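Long-range contacts in catechol 2,3-dioxygenase (Pseudomonas sp., PDB 3HPV), which probably catalyses the iron(II)-dependent extradiol cleavage of catechol by O2, giving (2Z,4E)-2-hydroxy-6-oxohexa-2,4-dienoate: residues R42-C47 and C55-E60; H154-G159 and D202-E207; H216-L221 and E267-G272. All coordinates share one frame; numbering follows the deposited sequence.

Contact 1 of 3, residues R42-C47 and C55-E60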
loop_
_atom_site.group_PDB
_atom_site.type_symbol
_atom_site.label_atom_id
_atom_site.label_comp_id
_atom_site.label_asym_id
_atom_site.label_seq_id
_atom_site.Cartn_x
_atom_site.Cartn_y
_atom_site.Cartn_z
ATOM N N ARG A 42 -27.939 -26.646 -2.890
ATOM C CA ARG A 42 -27.317 -25.341 -3.062
ATOM C C ARG A 42 -26.295 -25.249 -1.932
ATOM O O ARG A 42 -26.530 -25.760 -0.838
ATOM C CB ARG A 42 -28.329 -24.200 -2.893
ATOM C CG ARG A 42 -29.417 -24.075 -3.942
ATOM C CD ARG A 42 -30.725 -23.739 -3.214
ATOM N NE ARG A 42 -31.317 -22.467 -3.610
ATOM C CZ ARG A 42 -32.284 -21.845 -2.936
ATOM N NH1 ARG A 42 -32.771 -22.364 -1.822
ATOM N NH2 ARG A 42 -32.784 -20.709 -3.397
ATOM N N VAL A 43 -25.159 -24.619 -2.209
ATOM C CA VAL A 43 -24.115 -24.428 -1.213
ATOM C C VAL A 43 -23.976 -22.913 -1.019
ATOM O O VAL A 43 -23.825 -22.167 -1.993
ATOM C CB VAL A 43 -22.775 -25.079 -1.653
ATOM C CG1 VAL A 43 -22.422 -24.688 -3.070
ATOM C CG2 VAL A 43 -21.685 -24.662 -0.706
ATOM N N TYR A 44 -24.055 -22.486 0.245
ATOM C CA TYR A 44 -24.026 -21.077 0.660
ATOM C C TYR A 44 -22.703 -20.578 1.215
ATOM O O TYR A 44 -22.022 -21.296 1.950
ATOM C CB TYR A 44 -25.076 -20.827 1.758
ATOM C CG TYR A 44 -26.503 -21.253 1.449
ATOM C CD1 TYR A 44 -26.820 -22.576 1.125
ATOM C CD2 TYR A 44 -27.536 -20.334 1.524
ATOM C CE1 TYR A 44 -28.135 -22.961 0.884
ATOM C CE2 TYR A 44 -28.846 -20.706 1.297
ATOM C CZ TYR A 44 -29.145 -22.014 0.981
ATOM O OH TYR A 44 -30.462 -22.348 0.801
ATOM N N PHE A 45 -22.383 -19.320 0.905
ATOM C CA PHE A 45 -21.155 -18.665 1.365
ATOM C C PHE A 45 -21.393 -17.227 1.808
ATOM O O PHE A 45 -22.436 -16.627 1.531
ATOM C CB PHE A 45 -20.116 -18.578 0.250
ATOM C CG PHE A 45 -19.746 -19.882 -0.357
ATOM C CD1 PHE A 45 -20.414 -20.351 -1.477
ATOM C CD2 PHE A 45 -18.658 -20.598 0.128
ATOM C CE1 PHE A 45 -19.997 -21.513 -2.117
ATOM C CE2 PHE A 45 -18.240 -21.745 -0.500
ATOM C CZ PHE A 45 -18.912 -22.205 -1.632
ATOM N N LYS A 46 -20.393 -16.667 2.472
ATOM C CA LYS A 46 -20.444 -15.285 2.893
ATOM C C LYS A 46 -18.996 -14.808 2.976
ATOM O O LYS A 46 -18.073 -15.623 3.157
ATOM C CB LYS A 46 -21.139 -15.166 4.251
ATOM C CG LYS A 46 -20.301 -15.577 5.463
ATOM C CD LYS A 46 -20.962 -15.098 6.753
ATOM C CE LYS A 46 -19.956 -14.926 7.894
ATOM N NZ LYS A 46 -19.044 -13.727 7.786
ATOM N N CYS A 47 -18.778 -13.508 2.790
ATOM C CA CYS A 47 -17.431 -12.955 2.905
ATOM C C CYS A 47 -17.118 -13.127 4.383
ATOM O O CYS A 47 -18.050 -13.089 5.195
ATOM C CB CYS A 47 -17.434 -11.472 2.555
ATOM S SG CYS A 47 -17.899 -11.196 0.861
ATOM N N CYS A 55 -24.114 -14.469 1.305
ATOM C CA CYS A 55 -24.161 -13.388 0.333
ATOM C C CYS A 55 -23.978 -13.987 -1.046
ATOM O O CYS A 55 -24.285 -13.342 -2.041
ATOM C CB CYS A 55 -23.067 -12.346 0.589
ATOM S SG CYS A 55 -21.376 -12.852 0.121
ATOM N N TYR A 56 -23.501 -15.230 -1.114
ATOM C CA TYR A 56 -23.289 -15.866 -2.423
ATOM C C TYR A 56 -23.683 -17.341 -2.393
ATOM O O TYR A 56 -23.073 -18.137 -1.672
ATOM C CB TYR A 56 -21.821 -15.738 -2.825
ATOM C CG TYR A 56 -21.531 -15.824 -4.314
ATOM C CD1 TYR A 56 -21.772 -14.750 -5.165
ATOM C CD2 TYR A 56 -20.938 -16.956 -4.852
ATOM C CE1 TYR A 56 -21.412 -14.811 -6.520
ATOM C CE2 TYR A 56 -20.573 -17.026 -6.191
ATOM C CZ TYR A 56 -20.806 -15.961 -7.012
ATOM O OH TYR A 56 -20.400 -16.044 -8.318
ATOM N N ILE A 57 -24.706 -17.699 -3.175
ATOM C CA ILE A 57 -25.190 -19.077 -3.243
ATOM C C ILE A 57 -24.996 -19.631 -4.644
ATOM O O ILE A 57 -25.352 -18.989 -5.634
ATOM C CB ILE A 57 -26.674 -19.178 -2.856
ATOM C CG1 ILE A 57 -26.882 -18.615 -1.452
ATOM C CG2 ILE A 57 -27.124 -20.610 -2.850
ATOM C CD1 ILE A 57 -27.270 -17.161 -1.438
ATOM N N ILE A 58 -24.439 -20.839 -4.695
ATOM C CA ILE A 58 -24.110 -21.558 -5.924
ATOM C C ILE A 58 -25.042 -22.737 -6.210
ATOM O O ILE A 58 -25.246 -23.591 -5.349
ATOM C CB ILE A 58 -22.641 -22.092 -5.834
ATOM C CG1 ILE A 58 -21.659 -20.976 -6.166
ATOM C CG2 ILE A 58 -22.422 -23.247 -6.768
ATOM C CD1 ILE A 58 -21.479 -19.996 -5.070
ATOM N N ARG A 59 -25.584 -22.800 -7.424
ATOM C CA ARG A 59 -26.491 -23.887 -7.800
ATOM C C ARG A 59 -26.072 -24.570 -9.094
ATOM O O ARG A 59 -25.873 -23.897 -10.106
ATOM C CB ARG A 59 -27.917 -23.362 -7.994
ATOM C CG ARG A 59 -28.901 -24.443 -8.413
ATOM C CD ARG A 59 -30.306 -23.894 -8.483
ATOM N NE ARG A 59 -30.462 -22.967 -9.593
ATOM C CZ ARG A 59 -30.768 -23.331 -10.832
ATOM N NH1 ARG A 59 -30.954 -24.612 -11.126
ATOM N NH2 ARG A 59 -30.893 -22.416 -11.780
ATOM N N GLU A 60 -25.963 -25.897 -9.076
ATOM C CA GLU A 60 -25.578 -26.620 -10.281
ATOM C C GLU A 60 -26.625 -26.490 -11.391
ATOM O O GLU A 60 -27.828 -26.493 -11.141
ATOM C CB GLU A 60 -25.346 -28.103 -9.992
ATOM C CG GLU A 60 -24.344 -28.721 -10.971
ATOM C CD GLU A 60 -24.364 -30.241 -11.005
ATOM O OE1 GLU A 60 -25.312 -30.794 -11.598
ATOM O OE2 GLU A 60 -23.433 -30.875 -10.448
#

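Contact 2 of 3, residues H154-G159 and D202-E207. With FE2 (Fe (II) ion), chain E.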
loop_
_atom_site.group_PDB
_atom_site.type_symbol
_atom_site.label_atom_id
_atom_site.label_comp_id
_atom_site.label_asym_id
_atom_site.label_seq_id
_atom_site.Cartn_x
_atom_site.Cartn_y
_atom_site.Cartn_z
ATOM N N HIS A 154 -21.627 -5.437 -5.118
ATOM C CA HIS A 154 -22.666 -5.155 -6.094
ATOM C C HIS A 154 -22.562 -6.200 -7.188
ATOM O O HIS A 154 -21.917 -7.238 -7.022
ATOM C CB HIS A 154 -22.458 -3.761 -6.711
ATOM C CG HIS A 154 -21.148 -3.604 -7.424
ATOM N ND1 HIS A 154 -19.982 -3.260 -6.774
ATOM C CD2 HIS A 154 -20.806 -3.807 -8.720
ATOM C CE1 HIS A 154 -18.981 -3.260 -7.636
ATOM N NE2 HIS A 154 -19.452 -3.591 -8.822
ATOM N N CYS A 155 -23.225 -5.920 -8.297
ATOM C CA CYS A 155 -23.206 -6.767 -9.472
ATOM C C CYS A 155 -23.544 -5.778 -10.569
ATOM O O CYS A 155 -24.051 -4.693 -10.287
ATOM C CB CYS A 155 -24.259 -7.890 -9.403
ATOM S SG CYS A 155 -26.029 -7.390 -9.625
ATOM N N LEU A 156 -23.201 -6.111 -11.803
ATOM C CA LEU A 156 -23.537 -5.254 -12.924
ATOM C C LEU A 156 -24.317 -6.179 -13.858
ATOM O O LEU A 156 -23.937 -7.329 -14.070
ATOM C CB LEU A 156 -22.276 -4.676 -13.601
ATOM C CG LEU A 156 -22.583 -3.710 -14.780
ATOM C CD1 LEU A 156 -21.475 -2.675 -14.983
ATOM C CD2 LEU A 156 -22.766 -4.518 -16.043
ATOM N N LEU A 157 -25.430 -5.691 -14.384
ATOM C CA LEU A 157 -26.247 -6.523 -15.247
ATOM C C LEU A 157 -26.476 -5.894 -16.607
ATOM O O LEU A 157 -26.549 -4.669 -16.737
ATOM C CB LEU A 157 -27.612 -6.818 -14.586
ATOM C CG LEU A 157 -27.769 -7.413 -13.163
ATOM C CD1 LEU A 157 -26.776 -8.568 -12.916
ATOM C CD2 LEU A 157 -27.583 -6.307 -12.151
ATOM N N TYR A 158 -26.597 -6.757 -17.612
ATOM C CA TYR A 158 -26.827 -6.360 -18.997
ATOM C C TYR A 158 -28.296 -6.648 -19.315
ATOM O O TYR A 158 -28.754 -7.776 -19.182
ATOM C CB TYR A 158 -25.933 -7.173 -19.939
ATOM C CG TYR A 158 -24.505 -6.674 -20.092
ATOM C CD1 TYR A 158 -24.074 -5.493 -19.476
ATOM C CD2 TYR A 158 -23.602 -7.358 -20.913
ATOM C CE1 TYR A 158 -22.783 -5.001 -19.679
ATOM C CE2 TYR A 158 -22.315 -6.882 -21.120
ATOM C CZ TYR A 158 -21.906 -5.701 -20.509
ATOM O OH TYR A 158 -20.641 -5.216 -20.772
ATOM N N GLY A 159 -29.025 -5.622 -19.728
ATOM C CA GLY A 159 -30.426 -5.811 -20.033
ATOM C C GLY A 159 -30.953 -4.760 -20.985
ATOM O O GLY A 159 -30.374 -3.676 -21.096
ATOM N N ASP A 202 -24.452 0.131 -5.540
ATOM C CA ASP A 202 -24.862 -1.134 -4.952
ATOM C C ASP A 202 -25.245 -2.059 -6.099
ATOM O O ASP A 202 -25.321 -3.271 -5.932
ATOM C CB ASP A 202 -26.034 -0.903 -3.988
ATOM C CG ASP A 202 -25.616 -0.124 -2.745
ATOM O OD1 ASP A 202 -25.123 -0.758 -1.777
ATOM O OD2 ASP A 202 -25.771 1.124 -2.743
ATOM N N ILE A 203 -25.481 -1.463 -7.266
ATOM C CA ILE A 203 -25.809 -2.215 -8.470
ATOM C C ILE A 203 -25.643 -1.328 -9.708
ATOM O O ILE A 203 -25.655 -0.090 -9.599
ATOM C CB ILE A 203 -27.231 -2.770 -8.422
ATOM C CG1 ILE A 203 -27.349 -3.949 -9.412
ATOM C CG2 ILE A 203 -28.237 -1.640 -8.707
ATOM C CD1 ILE A 203 -28.686 -4.670 -9.372
ATOM N N ALA A 204 -25.470 -1.962 -10.867
ATOM C CA ALA A 204 -25.263 -1.246 -12.134
ATOM C C ALA A 204 -25.914 -1.973 -13.303
ATOM O O ALA A 204 -26.002 -3.205 -13.308
ATOM C CB ALA A 204 -23.753 -1.088 -12.415
ATOM N N PHE A 205 -26.329 -1.207 -14.308
ATOM C CA PHE A 205 -26.982 -1.776 -15.482
ATOM C C PHE A 205 -26.461 -1.146 -16.766
ATOM O O PHE A 205 -26.309 0.070 -16.856
ATOM C CB PHE A 205 -28.519 -1.553 -15.439
ATOM C CG PHE A 205 -29.258 -2.371 -14.384
ATOM C CD1 PHE A 205 -29.555 -1.826 -13.131
ATOM C CD2 PHE A 205 -29.676 -3.678 -14.653
ATOM C CE1 PHE A 205 -30.256 -2.570 -12.169
ATOM C CE2 PHE A 205 -30.374 -4.429 -13.694
ATOM C CZ PHE A 205 -30.662 -3.874 -12.455
ATOM N N VAL A 206 -26.204 -1.981 -17.766
ATOM C CA VAL A 206 -25.765 -1.489 -19.064
ATOM C C VAL A 206 -26.742 -1.983 -20.144
ATOM O O VAL A 206 -27.052 -3.177 -20.204
ATOM C CB VAL A 206 -24.325 -1.968 -19.413
ATOM C CG1 VAL A 206 -23.975 -1.564 -20.844
ATOM C CG2 VAL A 206 -23.306 -1.352 -18.435
ATOM N N GLU A 207 -27.229 -1.053 -20.975
ATOM C CA GLU A 207 -28.145 -1.355 -22.086
ATOM C C GLU A 207 -27.663 -2.559 -22.892
ATOM O O GLU A 207 -26.498 -2.625 -23.283
ATOM C CB GLU A 207 -28.257 -0.147 -23.017
ATOM C CG GLU A 207 -29.370 -0.284 -24.063
ATOM C CD GLU A 207 -30.713 -0.654 -23.431
ATOM O OE1 GLU A 207 -30.969 -0.216 -22.280
ATOM O OE2 GLU A 207 -31.504 -1.374 -24.083
HETATM FE FE FE2 E . -18.047 -3.692 -10.622
#

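Contact 3 of 3, residues H216-L221 and E267-G272. With FE2 (Fe (II) ion), chain E.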
loop_
_atom_site.group_PDB
_atom_site.type_symbol
_atom_site.label_atom_id
_atom_site.label_comp_id
_atom_site.label_asym_id
_atom_site.label_seq_id
_atom_site.Cartn_x
_atom_site.Cartn_y
_atom_site.Cartn_z
ATOM N N HIS A 216 -21.157 -9.397 -14.077
ATOM C CA HIS A 216 -20.318 -9.829 -12.969
ATOM C C HIS A 216 -20.860 -9.496 -11.613
ATOM O O HIS A 216 -21.680 -8.600 -11.451
ATOM C CB HIS A 216 -18.910 -9.221 -13.054
ATOM C CG HIS A 216 -18.822 -7.768 -12.677
ATOM N ND1 HIS A 216 -19.078 -6.745 -13.567
ATOM C CD2 HIS A 216 -18.429 -7.166 -11.523
ATOM C CE1 HIS A 216 -18.840 -5.578 -12.984
ATOM N NE2 HIS A 216 -18.442 -5.806 -11.743
ATOM N N CYS A 217 -20.385 -10.251 -10.635
ATOM C CA CYS A 217 -20.677 -9.993 -9.245
ATOM C C CYS A 217 -19.341 -9.410 -8.745
ATOM O O CYS A 217 -18.250 -9.719 -9.286
ATOM C CB CYS A 217 -21.047 -11.280 -8.508
ATOM S SG CYS A 217 -22.765 -11.842 -8.886
ATOM N N SER A 218 -19.413 -8.572 -7.722
ATOM C CA SER A 218 -18.216 -7.927 -7.226
ATOM C C SER A 218 -18.010 -8.025 -5.732
ATOM O O SER A 218 -18.961 -7.932 -4.951
ATOM C CB SER A 218 -18.234 -6.441 -7.641
ATOM O OG SER A 218 -17.175 -5.721 -7.036
ATOM N N PHE A 219 -16.745 -8.191 -5.350
ATOM C CA PHE A 219 -16.358 -8.282 -3.950
ATOM C C PHE A 219 -15.251 -7.268 -3.630
ATOM O O PHE A 219 -14.266 -7.128 -4.372
ATOM C CB PHE A 219 -15.878 -9.691 -3.614
ATOM C CG PHE A 219 -16.801 -10.780 -4.082
ATOM C CD1 PHE A 219 -16.724 -11.259 -5.388
ATOM C CD2 PHE A 219 -17.750 -11.321 -3.219
ATOM C CE1 PHE A 219 -17.591 -12.270 -5.837
ATOM C CE2 PHE A 219 -18.632 -12.336 -3.654
ATOM C CZ PHE A 219 -18.548 -12.806 -4.970
ATOM N N LEU A 220 -15.442 -6.580 -2.512
ATOM C CA LEU A 220 -14.544 -5.548 -2.010
ATOM C C LEU A 220 -13.344 -6.083 -1.221
ATOM O O LEU A 220 -13.502 -6.948 -0.371
ATOM C CB LEU A 220 -15.332 -4.588 -1.116
ATOM C CG LEU A 220 -14.547 -3.395 -0.565
ATOM C CD1 LEU A 220 -14.221 -2.474 -1.739
ATOM C CD2 LEU A 220 -15.368 -2.634 0.479
ATOM N N LEU A 221 -12.154 -5.566 -1.525
ATOM C CA LEU A 221 -10.917 -5.944 -0.833
ATOM C C LEU A 221 -10.479 -4.761 0.024
ATOM O O LEU A 221 -10.859 -3.633 -0.264
ATOM C CB LEU A 221 -9.807 -6.296 -1.836
ATOM C CG LEU A 221 -9.940 -7.666 -2.514
ATOM C CD1 LEU A 221 -11.148 -7.668 -3.420
ATOM C CD2 LEU A 221 -8.676 -7.978 -3.311
ATOM N N GLU A 267 -15.577 -9.879 -9.737
ATOM C CA GLU A 267 -14.649 -8.762 -9.572
ATOM C C GLU A 267 -14.133 -8.615 -8.163
ATOM O O GLU A 267 -14.892 -8.713 -7.205
ATOM C CB GLU A 267 -15.309 -7.444 -9.998
ATOM C CG GLU A 267 -14.800 -6.220 -9.262
ATOM C CD GLU A 267 -15.423 -4.908 -9.757
ATOM O OE1 GLU A 267 -16.651 -4.720 -9.583
ATOM O OE2 GLU A 267 -14.689 -4.064 -10.324
ATOM N N THR A 268 -12.823 -8.415 -8.050
ATOM C CA THR A 268 -12.187 -8.174 -6.768
ATOM C C THR A 268 -11.642 -6.748 -6.948
ATOM O O THR A 268 -10.874 -6.503 -7.859
ATOM C CB THR A 268 -11.031 -9.181 -6.493
ATOM O OG1 THR A 268 -9.997 -9.021 -7.473
ATOM C CG2 THR A 268 -11.545 -10.620 -6.550
ATOM N N PHE A 269 -12.070 -5.804 -6.114
ATOM C CA PHE A 269 -11.600 -4.423 -6.232
ATOM C C PHE A 269 -11.572 -3.687 -4.891
ATOM O O PHE A 269 -12.016 -4.220 -3.867
ATOM C CB PHE A 269 -12.518 -3.627 -7.147
ATOM C CG PHE A 269 -13.753 -3.101 -6.447
ATOM C CD1 PHE A 269 -14.739 -3.966 -6.002
ATOM C CD2 PHE A 269 -13.905 -1.733 -6.209
ATOM C CE1 PHE A 269 -15.876 -3.480 -5.324
ATOM C CE2 PHE A 269 -15.027 -1.227 -5.537
ATOM C CZ PHE A 269 -16.024 -2.104 -5.091
ATOM N N MET A 270 -11.047 -2.455 -4.914
ATOM C CA MET A 270 -11.042 -1.597 -3.734
ATOM C C MET A 270 -11.005 -0.157 -4.219
ATOM O O MET A 270 -10.715 0.102 -5.377
ATOM C CB MET A 270 -9.863 -1.904 -2.800
ATOM C CG MET A 270 -8.509 -1.456 -3.295
ATOM S SD MET A 270 -8.167 0.282 -2.918
ATOM C CE MET A 270 -8.917 0.425 -1.162
ATOM N N GLY A 271 -11.352 0.778 -3.347
ATOM C CA GLY A 271 -11.322 2.178 -3.733
ATOM C C GLY A 271 -12.635 2.744 -4.232
ATOM O O GLY A 271 -13.491 2.007 -4.676
ATOM N N GLY A 272 -12.776 4.064 -4.155
ATOM C CA GLY A 272 -13.977 4.743 -4.599
ATOM C C GLY A 272 -14.198 6.012 -3.790
ATOM O O GLY A 272 -13.609 6.196 -2.719
HETATM FE FE FE2 E . -18.047 -3.692 -10.622
#

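Contact 1 of 3, residues R42-C47 and C55-E60
V43 pairs with I58, Y44 with I57 and F45 with Y56 in an antiparallel beta hairpin of the N-terminal VOC region, and a classic beta bulge sets in where C55 joins Y56 in facing F45. At the bulge F45 O takes two N-H groups: C55 N in the carbonyl plane at 2.7 Å, and Y56 N from above that plane at 3.2 Å. The return bond from F45 N to Y56 O spans 2.9 Å but is bent, 136° at the hydrogen.

On one face of the hairpin Y44 meets I57. With I57 CG1 swung beside its own backbone N (chi1 -58°), the two branches divide the work: CG2 sits over the middle of the Y44 ring, 4.2 Å from the centroid, as a CH-pi contact, while CG1 touches Y44 CD2 at 3.5 Å. The far end of the tyrosine is held by D38 and L102, both hydrogen-bonded to its hydroxyl.

The other face carries V43, F45, Y56 and I58. V43 and I58 run side by side, V43 CG1 against I58 CB at 3.8 Å, and I58 CD1 reaches across to F45 CE1 at 3.6 Å. Y56 O lies in the plane of the F45 ring, at its edge. Helix 19-30 packs here, L19 on V43 and I58. The Y56 ring leads away from strand 43-46, its hydroxyl bonded to Y26.

Beyond the bulge, C47 SG and C55 SG touch at 3.9 Å, a van der Waals contact and no disulfide.

Contact 2 of 3, residues H154-G159 and D202-E207
A204 O receives the N-H of L157 at 2.8 Å, the shortest hydrogen bond between the two strands. Further along, V206 N gives to L157 O at 2.9 Å and G159 N to V206 O, in parallel pairing.

L157 CD2 wedges between two neighbours: it presses on I203 CD1 at 3.4 Å, tighter than usual for carbons, the two side chains crossing at about a right angle, and it makes an off-centre CH-pi contact with the F205 ring, 4.2 Å from the centroid and 30° off the ring normal. The F205 ring in turn packs on F169 of helix 162-172. These strands belong to the first beta-alpha-beta-beta-beta module of the C-terminal half, which has the vicinal oxygen chelate fold, with 151-159 as its first strand and 203-207 as its last.

The opposite face holds L156 CG against A204 CB at 3.7 Å, and Y158 alongside V206, CE1 to CB at 3.4 Å; the Y158 hydroxyl is bonded to D294 O. H154 CB comes unusually close to D202 O, at 3.0 Å. A chi1 of 60° leads the H154 imidazole away from strand 203-207, and its NE2 binds iron at 2.3 Å, alongside H216 and E267.

Contact 3 of 3, residues H216-L221 and E267-G272
Two legs of the facial triad of two histidines and one carboxylate meet here, on parallel strands 213-220 and 265-270: H216 NE2 binds iron at 2.4 Å and E267 OE1 at 2.0 Å, while H154 supplies the third ligand. The imidazole and carboxylate planes stand 84° apart, with OE1 at the edge of the H216 ring; what brings the two together is the shared metal, with no hydrogen bond between them.

S218, a second-shell residue, gives its hydroxyl to E267 OE1 at 2.8 Å, approaching from above the carboxylate plane. Its OG stands anti to the backbone N (chi1 172°), which carries it across to the glutamate strand. E267 reaches the iron on an extended chain, and its other oxygen, OE2, is taken by T255.

The backbones are joined by F219 N to E267 O, nearly straight at 168°, and by L221 N to F269 O, each 2.7 Å long. L220 CD1 sits over one face of the F269 ring toward its rim, closest to CZ at 3.8 Å. L220 also packs on H274 of a second subunit. At the end of the strand, L221 CD1 is pressed against T268 CB, 3.4 Å away, tighter than usual for carbons, and the F219 ring meets that of Y56, from the N-terminal half, edge-to-face.

E267 binds through OE1 alone, OE2 being 3.4 Å from the iron, and the bonds from S218 and T255 probably favour this one-oxygen mode. That is consistent with extradiol enzymes, where the remaining coordination positions serve catechol and O2.

Overall arrangement
From the N terminus, contact 1 closes first, a tight hairpin with seven residues between its segments. Contact 2 then ties 154-159 to 202-207 across helix 162-172 and two strands, and contact 3 joins 216-221 to 267-272 across helix 224-236 and two more. The three follow in series; none nests or crosses. Contact 1 belongs to the N-terminal sheet; the other two share the C-terminal sheet, where strands 151-159 and 213-220 are neighbours, probably hydrogen-bonded from S218 N to H154 O. Both contribute ligands to the same iron. Contact 1 touches contact 3 where Y56 meets F219 and C217, linking the two halves of the chain, but does not touch contact 2.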